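Local coordinates for DUF871 domain-containing protein (Enterococcus faecalis, PDB 2P0O) that is of unknown function but is probably a two-domain, TIM-barrel 6-phospho-N-acetylmuramidase that hydrolyses glycosides of 6-phospho-N-acetylmuramic acid, at residues A120-L125 with K163-L167; H145-P151 with I188-T194; F177-D181 with P203-A207. All blocks are in the same frame, centred on the assembly; numbering follows the deposited sequence.

Interaction 1 (A120-L125 with K163-L167)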
loop_
_atom_site.group_PDB
_atom_site.type_symbol
_atom_site.label_atom_id
_atom_site.label_comp_id
_atom_site.label_asym_id
_atom_site.label_seq_id
_atom_site.Cartn_x
_atom_site.Cartn_y
_atom_site.Cartn_z
ATOM N N ALA A 120 8.993 -15.715 -1.205
ATOM C CA ALA A 120 9.968 -15.055 -0.319
ATOM C C ALA A 120 10.331 -15.873 0.923
ATOM O O ALA A 120 11.498 -15.910 1.318
ATOM C CB ALA A 120 9.491 -13.660 0.060
ATOM N N SER A 121 9.352 -16.589 1.482
ATOM C CA SER A 121 9.515 -17.358 2.713
ATOM C C SER A 121 10.181 -18.721 2.559
ATOM O O SER A 121 10.746 -19.229 3.524
ATOM C CB SER A 121 8.154 -17.586 3.366
ATOM O OG SER A 121 7.457 -16.354 3.433
ATOM N N THR A 122 10.094 -19.343 1.389
ATOM C CA THR A 122 10.625 -20.702 1.239
ATOM C C THR A 122 11.881 -20.772 0.389
ATOM O O THR A 122 12.559 -21.806 0.388
ATOM C CB THR A 122 9.615 -21.665 0.574
ATOM O OG1 THR A 122 9.409 -21.273 -0.801
ATOM C CG2 THR A 122 8.282 -21.709 1.349
ATOM N N ILE A 123 12.167 -19.710 -0.368
ATOM C CA ILE A 123 13.331 -19.758 -1.240
ATOM C C ILE A 123 14.571 -19.974 -0.374
ATOM O O ILE A 123 14.773 -19.279 0.624
ATOM C CB ILE A 123 13.454 -18.524 -2.211
ATOM C CG1 ILE A 123 14.540 -18.752 -3.274
ATOM C CG2 ILE A 123 13.778 -17.245 -1.472
ATOM C CD1 ILE A 123 14.176 -19.713 -4.401
ATOM N N THR A 124 15.358 -20.979 -0.740
ATOM C CA THR A 124 16.585 -21.319 -0.018
ATOM C C THR A 124 17.810 -20.775 -0.742
ATOM O O THR A 124 17.764 -20.515 -1.947
ATOM C CB THR A 124 16.768 -22.855 0.128
ATOM O OG1 THR A 124 17.064 -23.416 -1.154
ATOM C CG2 THR A 124 15.516 -23.527 0.719
ATOM N N LEU A 125 18.914 -20.643 -0.005
ATOM C CA LEU A 125 20.203 -20.256 -0.589
ATOM C C LEU A 125 20.670 -21.226 -1.683
ATOM O O LEU A 125 21.414 -20.836 -2.596
ATOM C CB LEU A 125 21.266 -20.123 0.503
ATOM C CG LEU A 125 22.409 -19.114 0.282
ATOM C CD1 LEU A 125 22.857 -18.515 1.624
ATOM C CD2 LEU A 125 23.620 -19.696 -0.484
ATOM N N LYS A 163 14.533 -11.069 6.339
ATOM C CA LYS A 163 14.364 -11.813 5.102
ATOM C C LYS A 163 14.656 -10.929 3.895
ATOM O O LYS A 163 15.406 -11.314 3.006
ATOM C CB LYS A 163 12.941 -12.390 5.040
ATOM C CG LYS A 163 12.626 -13.317 3.865
ATOM C CD LYS A 163 13.512 -14.557 3.815
ATOM C CE LYS A 163 13.059 -15.635 4.765
ATOM N NZ LYS A 163 14.057 -16.730 4.715
ATOM N N ASN A 164 14.078 -9.735 3.884
ATOM C CA ASN A 164 14.197 -8.836 2.756
ATOM C C ASN A 164 15.645 -8.400 2.484
ATOM O O ASN A 164 16.071 -8.332 1.323
ATOM C CB ASN A 164 13.262 -7.627 2.917
ATOM C CG ASN A 164 11.786 -8.020 2.935
ATOM O OD1 ASN A 164 11.406 -9.130 2.527
ATOM N ND2 ASN A 164 10.950 -7.114 3.422
ATOM N N ARG A 165 16.387 -8.109 3.549
ATOM C CA ARG A 165 17.791 -7.714 3.421
ATOM C C ARG A 165 18.595 -8.806 2.742
ATOM O O ARG A 165 19.353 -8.546 1.819
ATOM C CB ARG A 165 18.382 -7.399 4.789
ATOM C CG ARG A 165 18.747 -5.936 4.968
ATOM C CD ARG A 165 19.445 -5.602 6.325
ATOM N NE ARG A 165 20.274 -6.688 6.854
ATOM C CZ ARG A 165 21.575 -6.847 6.606
ATOM N NH1 ARG A 165 22.230 -5.996 5.820
ATOM N NH2 ARG A 165 22.221 -7.872 7.149
ATOM N N TRP A 166 18.398 -10.032 3.220
ATOM C CA TRP A 166 18.968 -11.242 2.634
ATOM C C TRP A 166 18.575 -11.359 1.168
ATOM O O TRP A 166 19.447 -11.454 0.299
ATOM C CB TRP A 166 18.479 -12.457 3.423
ATOM C CG TRP A 166 18.943 -13.796 2.921
ATOM C CD1 TRP A 166 20.222 -14.306 2.985
ATOM C CD2 TRP A 166 18.132 -14.826 2.330
ATOM N NE1 TRP A 166 20.250 -15.582 2.457
ATOM C CE2 TRP A 166 18.984 -15.925 2.050
ATOM C CE3 TRP A 166 16.773 -14.927 2.007
ATOM C CZ2 TRP A 166 18.516 -17.102 1.455
ATOM C CZ3 TRP A 166 16.310 -16.095 1.425
ATOM C CH2 TRP A 166 17.176 -17.164 1.149
ATOM N N LEU A 167 17.270 -11.326 0.897
ATOM C CA LEU A 167 16.768 -11.397 -0.480
ATOM C C LEU A 167 17.449 -10.376 -1.377
ATOM O O LEU A 167 17.940 -10.725 -2.445
ATOM C CB LEU A 167 15.230 -11.272 -0.549
ATOM C CG LEU A 167 14.408 -12.399 0.089
ATOM C CD1 LEU A 167 12.946 -12.005 0.334
ATOM C CD2 LEU A 167 14.485 -13.708 -0.686
HETATM O O HOH W 1 13.357 -17.615 2.250
#

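Interaction 2 (H145-P151 with I188-T194)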
loop_
_atom_site.group_PDB
_atom_site.type_symbol
_atom_site.label_atom_id
_atom_site.label_comp_id
_atom_site.label_asym_id
_atom_site.label_seq_id
_atom_site.Cartn_x
_atom_site.Cartn_y
_atom_site.Cartn_z
ATOM N N HIS A 145 6.225 -12.177 -1.043
ATOM C CA HIS A 145 5.716 -12.646 0.232
ATOM C C HIS A 145 4.304 -13.138 0.053
ATOM O O HIS A 145 3.645 -12.845 -0.940
ATOM C CB HIS A 145 5.725 -11.511 1.232
ATOM C CG HIS A 145 7.087 -11.210 1.755
ATOM N ND1 HIS A 145 7.661 -11.934 2.781
ATOM C CD2 HIS A 145 7.985 -10.263 1.405
ATOM C CE1 HIS A 145 8.865 -11.450 3.027
ATOM N NE2 HIS A 145 9.084 -10.436 2.206
ATOM N N ASN A 146 3.856 -13.911 1.012
ATOM C CA ASN A 146 2.513 -14.384 1.044
ATOM C C ASN A 146 1.610 -13.392 1.727
ATOM O O ASN A 146 2.093 -12.396 2.288
ATOM C CB ASN A 146 2.496 -15.687 1.817
ATOM C CG ASN A 146 3.254 -16.792 1.104
ATOM O OD1 ASN A 146 3.282 -16.850 -0.120
ATOM N ND2 ASN A 146 3.823 -17.717 1.882
ATOM N N TYR A 147 0.301 -13.660 1.683
ATOM C CA TYR A 147 -0.660 -12.959 2.556
ATOM C C TYR A 147 -1.362 -13.921 3.491
ATOM O O TYR A 147 -1.258 -15.138 3.340
ATOM C CB TYR A 147 -1.670 -12.114 1.772
ATOM C CG TYR A 147 -2.378 -12.852 0.664
ATOM C CD1 TYR A 147 -3.326 -13.824 0.954
ATOM C CD2 TYR A 147 -2.110 -12.565 -0.669
ATOM C CE1 TYR A 147 -3.996 -14.526 -0.058
ATOM C CE2 TYR A 147 -2.766 -13.258 -1.694
ATOM C CZ TYR A 147 -3.717 -14.221 -1.373
ATOM O OH TYR A 147 -4.389 -14.902 -2.352
ATOM N N TYR A 148 -2.063 -13.380 4.479
ATOM C CA TYR A 148 -2.496 -14.208 5.602
ATOM C C TYR A 148 -3.931 -13.924 5.931
ATOM O O TYR A 148 -4.196 -12.981 6.673
ATOM C CB TYR A 148 -1.558 -13.986 6.807
ATOM C CG TYR A 148 -0.151 -14.367 6.452
ATOM C CD1 TYR A 148 0.291 -15.707 6.546
ATOM C CD2 TYR A 148 0.716 -13.437 5.932
ATOM C CE1 TYR A 148 1.593 -16.062 6.151
ATOM C CE2 TYR A 148 2.002 -13.785 5.538
ATOM C CZ TYR A 148 2.422 -15.082 5.628
ATOM O OH TYR A 148 3.714 -15.376 5.245
ATOM N N PRO A 149 -4.872 -14.751 5.392
ATOM C CA PRO A 149 -6.305 -14.609 5.685
ATOM C C PRO A 149 -6.653 -14.764 7.163
ATOM O O PRO A 149 -7.550 -14.076 7.645
ATOM C CB PRO A 149 -6.966 -15.763 4.896
ATOM C CG PRO A 149 -5.984 -16.154 3.830
ATOM C CD PRO A 149 -4.614 -15.921 4.523
ATOM N N ARG A 150 -5.981 -15.672 7.878
ATOM C CA ARG A 150 -6.359 -15.922 9.250
ATOM C C ARG A 150 -5.699 -14.900 10.175
ATOM O O ARG A 150 -4.467 -14.824 10.232
ATOM C CB ARG A 150 -6.015 -17.352 9.703
ATOM C CG ARG A 150 -6.567 -17.697 11.139
ATOM C CD ARG A 150 -6.023 -19.011 11.623
ATOM N NE ARG A 150 -6.311 -19.456 13.016
ATOM C CZ ARG A 150 -5.861 -18.865 14.128
ATOM N NH1 ARG A 150 -6.131 -19.404 15.324
ATOM N NH2 ARG A 150 -5.151 -17.732 14.063
ATOM N N PRO A 151 -6.511 -14.142 10.944
ATOM C CA PRO A 151 -5.960 -13.198 11.930
ATOM C C PRO A 151 -4.888 -13.866 12.786
ATOM O O PRO A 151 -5.035 -15.060 13.144
ATOM C CB PRO A 151 -7.202 -12.874 12.797
ATOM C CG PRO A 151 -8.288 -12.819 11.737
ATOM C CD PRO A 151 -7.985 -14.117 10.966
ATOM N N ILE A 188 -12.928 -15.541 5.620
ATOM C CA ILE A 188 -12.766 -14.874 6.914
ATOM C C ILE A 188 -13.027 -13.370 6.872
ATOM O O ILE A 188 -13.496 -12.827 7.853
ATOM C CB ILE A 188 -11.385 -15.181 7.603
ATOM C CG1 ILE A 188 -11.047 -16.688 7.580
ATOM C CG2 ILE A 188 -11.341 -14.613 9.055
ATOM C CD1 ILE A 188 -12.143 -17.613 8.131
ATOM N N PHE A 189 -12.746 -12.699 5.747
ATOM C CA PHE A 189 -13.039 -11.249 5.595
ATOM C C PHE A 189 -12.290 -10.348 6.577
ATOM O O PHE A 189 -12.779 -9.274 6.957
ATOM C CB PHE A 189 -14.557 -10.962 5.667
ATOM C CG PHE A 189 -15.358 -11.730 4.660
ATOM C CD1 PHE A 189 -15.458 -11.282 3.346
ATOM C CD2 PHE A 189 -16.003 -12.909 5.019
ATOM C CE1 PHE A 189 -16.187 -12.000 2.405
ATOM C CE2 PHE A 189 -16.745 -13.638 4.089
ATOM C CZ PHE A 189 -16.837 -13.174 2.775
ATOM N N ALA A 190 -11.107 -10.792 6.989
ATOM C CA ALA A 190 -10.290 -10.063 7.921
ATOM C C ALA A 190 -9.109 -9.385 7.212
ATOM O O ALA A 190 -8.172 -8.904 7.887
ATOM C CB ALA A 190 -9.771 -10.999 8.979
ATOM N N GLY A 191 -9.129 -9.370 5.887
ATOM C CA GLY A 191 -8.073 -8.669 5.115
ATOM C C GLY A 191 -6.951 -9.633 4.781
ATOM O O GLY A 191 -6.820 -10.660 5.424
ATOM N N LEU A 192 -6.151 -9.312 3.770
ATOM C CA LEU A 192 -5.024 -10.143 3.339
ATOM C C LEU A 192 -3.724 -9.383 3.477
ATOM O O LEU A 192 -3.093 -8.992 2.474
ATOM C CB LEU A 192 -5.211 -10.601 1.882
ATOM C CG LEU A 192 -6.504 -11.399 1.571
ATOM C CD1 LEU A 192 -6.571 -11.869 0.118
ATOM C CD2 LEU A 192 -6.714 -12.586 2.480
ATOM N N PRO A 193 -3.288 -9.187 4.728
ATOM C CA PRO A 193 -2.017 -8.528 4.892
ATOM C C PRO A 193 -0.878 -9.536 4.774
ATOM O O PRO A 193 -1.079 -10.731 4.958
ATOM C CB PRO A 193 -2.089 -8.023 6.338
ATOM C CG PRO A 193 -2.860 -9.120 7.043
ATOM C CD PRO A 193 -3.883 -9.594 6.026
ATOM N N THR A 194 0.316 -9.046 4.491
ATOM C CA THR A 194 1.540 -9.778 4.769
ATOM C C THR A 194 1.953 -9.628 6.245
ATOM O O THR A 194 2.242 -10.616 6.888
ATOM C CB THR A 194 2.679 -9.290 3.841
ATOM O OG1 THR A 194 2.364 -9.636 2.495
ATOM C CG2 THR A 194 4.011 -9.898 4.207
HETATM O O HOH W 2 -9.140 -12.687 5.827
#

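Interaction 3 (F177-D181 with P203-A207)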
loop_
_atom_site.group_PDB
_atom_site.type_symbol
_atom_site.label_atom_id
_atom_site.label_comp_id
_atom_site.label_asym_id
_atom_site.label_seq_id
_atom_site.Cartn_x
_atom_site.Cartn_y
_atom_site.Cartn_z
ATOM N N PHE A 177 2.420 -7.649 0.248
ATOM C CA PHE A 177 1.033 -7.247 0.207
ATOM C C PHE A 177 0.646 -6.326 1.366
ATOM O O PHE A 177 1.261 -6.354 2.438
ATOM C CB PHE A 177 0.095 -8.473 0.243
ATOM C CG PHE A 177 0.187 -9.348 -0.977
ATOM C CD1 PHE A 177 -0.541 -9.042 -2.132
ATOM C CD2 PHE A 177 1.003 -10.471 -0.972
ATOM C CE1 PHE A 177 -0.479 -9.850 -3.265
ATOM C CE2 PHE A 177 1.062 -11.321 -2.090
ATOM C CZ PHE A 177 0.341 -10.990 -3.257
ATOM N N VAL A 178 -0.407 -5.535 1.150
ATOM C CA VAL A 178 -1.117 -4.928 2.257
ATOM C C VAL A 178 -2.570 -5.365 2.068
ATOM O O VAL A 178 -2.982 -5.688 0.947
ATOM C CB VAL A 178 -0.989 -3.370 2.286
ATOM C CG1 VAL A 178 0.452 -2.944 2.599
ATOM C CG2 VAL A 178 -1.479 -2.720 0.970
ATOM N N PRO A 179 -3.372 -5.330 3.156
ATOM C CA PRO A 179 -4.777 -5.688 2.996
ATOM C C PRO A 179 -5.553 -4.553 2.319
ATOM O O PRO A 179 -5.072 -3.406 2.251
ATOM C CB PRO A 179 -5.244 -5.900 4.442
ATOM C CG PRO A 179 -4.396 -4.941 5.247
ATOM C CD PRO A 179 -3.040 -4.923 4.537
ATOM N N GLY A 180 -6.722 -4.872 1.786
ATOM C CA GLY A 180 -7.642 -3.849 1.301
ATOM C C GLY A 180 -8.796 -3.668 2.284
ATOM O O GLY A 180 -8.995 -4.501 3.181
ATOM N N ASP A 181 -9.564 -2.596 2.115
ATOM C CA ASP A 181 -10.636 -2.262 3.043
ATOM C C ASP A 181 -11.947 -1.919 2.352
ATOM O O ASP A 181 -12.841 -1.355 3.000
ATOM C CB ASP A 181 -10.203 -1.083 3.931
ATOM C CG ASP A 181 -9.889 0.194 3.117
ATOM O OD1 ASP A 181 -9.714 0.103 1.884
ATOM O OD2 ASP A 181 -9.785 1.282 3.725
ATOM N N PRO A 203 -4.978 0.837 4.653
ATOM C CA PRO A 203 -4.113 0.324 3.586
ATOM C C PRO A 203 -3.186 1.370 2.972
ATOM O O PRO A 203 -2.048 1.042 2.589
ATOM C CB PRO A 203 -5.109 -0.202 2.531
ATOM C CG PRO A 203 -6.397 -0.405 3.279
ATOM C CD PRO A 203 -6.413 0.594 4.389
ATOM N N PHE A 204 -3.650 2.612 2.857
ATOM C CA PHE A 204 -2.805 3.679 2.310
ATOM C C PHE A 204 -1.575 3.892 3.175
ATOM O O PHE A 204 -0.468 3.969 2.658
ATOM C CB PHE A 204 -3.598 4.995 2.120
ATOM C CG PHE A 204 -2.727 6.220 1.898
ATOM C CD1 PHE A 204 -2.135 6.455 0.659
ATOM C CD2 PHE A 204 -2.525 7.144 2.922
ATOM C CE1 PHE A 204 -1.332 7.573 0.437
ATOM C CE2 PHE A 204 -1.725 8.266 2.721
ATOM C CZ PHE A 204 -1.111 8.483 1.473
ATOM N N ALA A 205 -1.778 4.010 4.493
ATOM C CA ALA A 205 -0.654 4.208 5.394
ATOM C C ALA A 205 0.282 2.988 5.363
ATOM O O ALA A 205 1.485 3.135 5.462
ATOM C CB ALA A 205 -1.144 4.453 6.835
ATOM N N ALA A 206 -0.298 1.796 5.248
ATOM C CA ALA A 206 0.473 0.565 5.234
ATOM C C ALA A 206 1.364 0.508 3.986
ATOM O O ALA A 206 2.567 0.258 4.096
ATOM C CB ALA A 206 -0.479 -0.647 5.298
ATOM N N ALA A 207 0.776 0.821 2.829
ATOM C CA ALA A 207 1.471 0.782 1.538
ATOM C C ALA A 207 2.587 1.806 1.448
ATOM O O ALA A 207 3.731 1.481 1.136
ATOM C CB ALA A 207 0.467 0.950 0.359
#

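Interaction 1 (A120-L125 with K163-L167)
Three side chains on one face of helix 157-169 press into the bend that leaves strand 115-119 and leads into helix 125-133 of the TIM barrel. Leu-167 is the deepest bump: it fits between Ala-120 and Ile-123, with CD1 3.8 Å from Ala-120 CB and CD2 3.7 Å from Ile-123 CG2. Trp-166 drives the edge of its indole against the bend, CH2 standing 3.2 Å from Ile-123 O and CZ2 3.9 Å from Leu-125 N, just before and after Thr-124, the N-cap residue of helix 125-133. Lys-163 lies along the other end, its CD 3.5 Å from Ala-120 O. The hollow left between lysine and bend is plugged by a water, 2.7 Å from each of Ala-120 O, Ile-123 O and Lys-163 NZ; it donates to both carbonyls and accepts from the Lys-163 ammonium group. Apolar fit on the inside and a water relay at the partly exposed margin imply that complementarity of shape, rather than direct polar bonding, joins loop and helix.

Interaction 2 (H145-P151 with I188-T194)
This is a loop-to-loop contact at the C-terminal ends of two neighbouring barrel strands, 141-144 and 173-178. The two segments run antiparallel, as the nearest CA pairs indicate: Tyr-147 to Thr-194 at 4.5 Å, then Pro-149 to Leu-192 at 5.2 Å. Thr-194 OG1 donates to Asn-146 O (2.8 Å), and a weak hydrogen bond follows from Tyr-148 N to Pro-193 O (2.9 Å, 129° at the hydrogen). Pro-193 O also receives a CA-H...O contact from Tyr-147 CA at 3.3 Å. In TIM-barrel enzymes the loops on this rim form the active site, so the pair probably borders the substrate pocket if the family assignment holds. Leu-192 makes a CH-pi contact, CD1 lying 3.9 Å from the centroid of the Tyr-147 ring and 20° off its normal. Farther along, Pro-151 CG packs on Ala-190 CB at 3.6 Å, and a water accepts from Ala-190 N (3.0 Å) and lies 2.8 Å from Pro-149 O and 3.1 Å from Gly-191 O. Arg-199 hydrogen-bonds to both segments, at Tyr-148 O and Ala-190 O.

Interaction 3 (F177-D181 with P203-A207)
Strand 173-178 enters this contact with Phe-177, whose side chain stays clear of residues 203-207 and instead meets the rings of Tyr-147 and Phe-35 edge-to-face. The alternation of the strand then turns Val-178 the other way, its CA-to-CB bond directed at helix 203-212. Its two methyls lie against the first turn: CG1 is 3.7 Å from Ala-206 CB and CG2 4.2 Å from Ala-207 CB. The helix meets the strand here through alanine methyls, within the beta-alpha-beta crossover that continues into strand 218-221. Past the strand end, Pro-179 O sits 3.2 Å from Pro-203 CB, and Gly-180 CA lies 4.2 Å from Pro-203 CG; the Gly-180 and Pro-203 CA atoms, 5.9 Å apart, are the nearest such pair. Asp-181 finishes the walk with OD2 3.5 Å from Pro-203 CD. Between the two segments, therefore, the chemistry is van der Waals contact with Pro-203 as its centre, and the Asp-181 carboxylate is paired outside the contact, by a salt bridge from OD2 to Lys-341 in the region assigned to the C-terminal family and by hydrogen bonds to Thr-230 at OD2 and Ser-227 N at OD1.

All three contacts belong to the TIM barrel, but at different depths. Interaction 3 is core: six of its seven touching residues are buried, and the strand end and the loop after it meet the helix by van der Waals contact, without a direct hydrogen bond. Interactions 1 and 2 are only partly buried, and each uses a water; interaction 2 adds direct hydrogen bonds between two loops, whereas interaction 1 sets a loop against a helix. Interactions 2 and 3 share the connection from strand 173-178 to helix 203-212 and touch where Thr-194 OG1 meets Phe-177 N at 3.0 Å, probably as a hydrogen bond. Interaction 2 also reaches interaction 1, with His-145 NE2 2.7 Å from Asn-164 OD1, whereas interactions 1 and 3 stay about 9 Å apart at their nearest atoms.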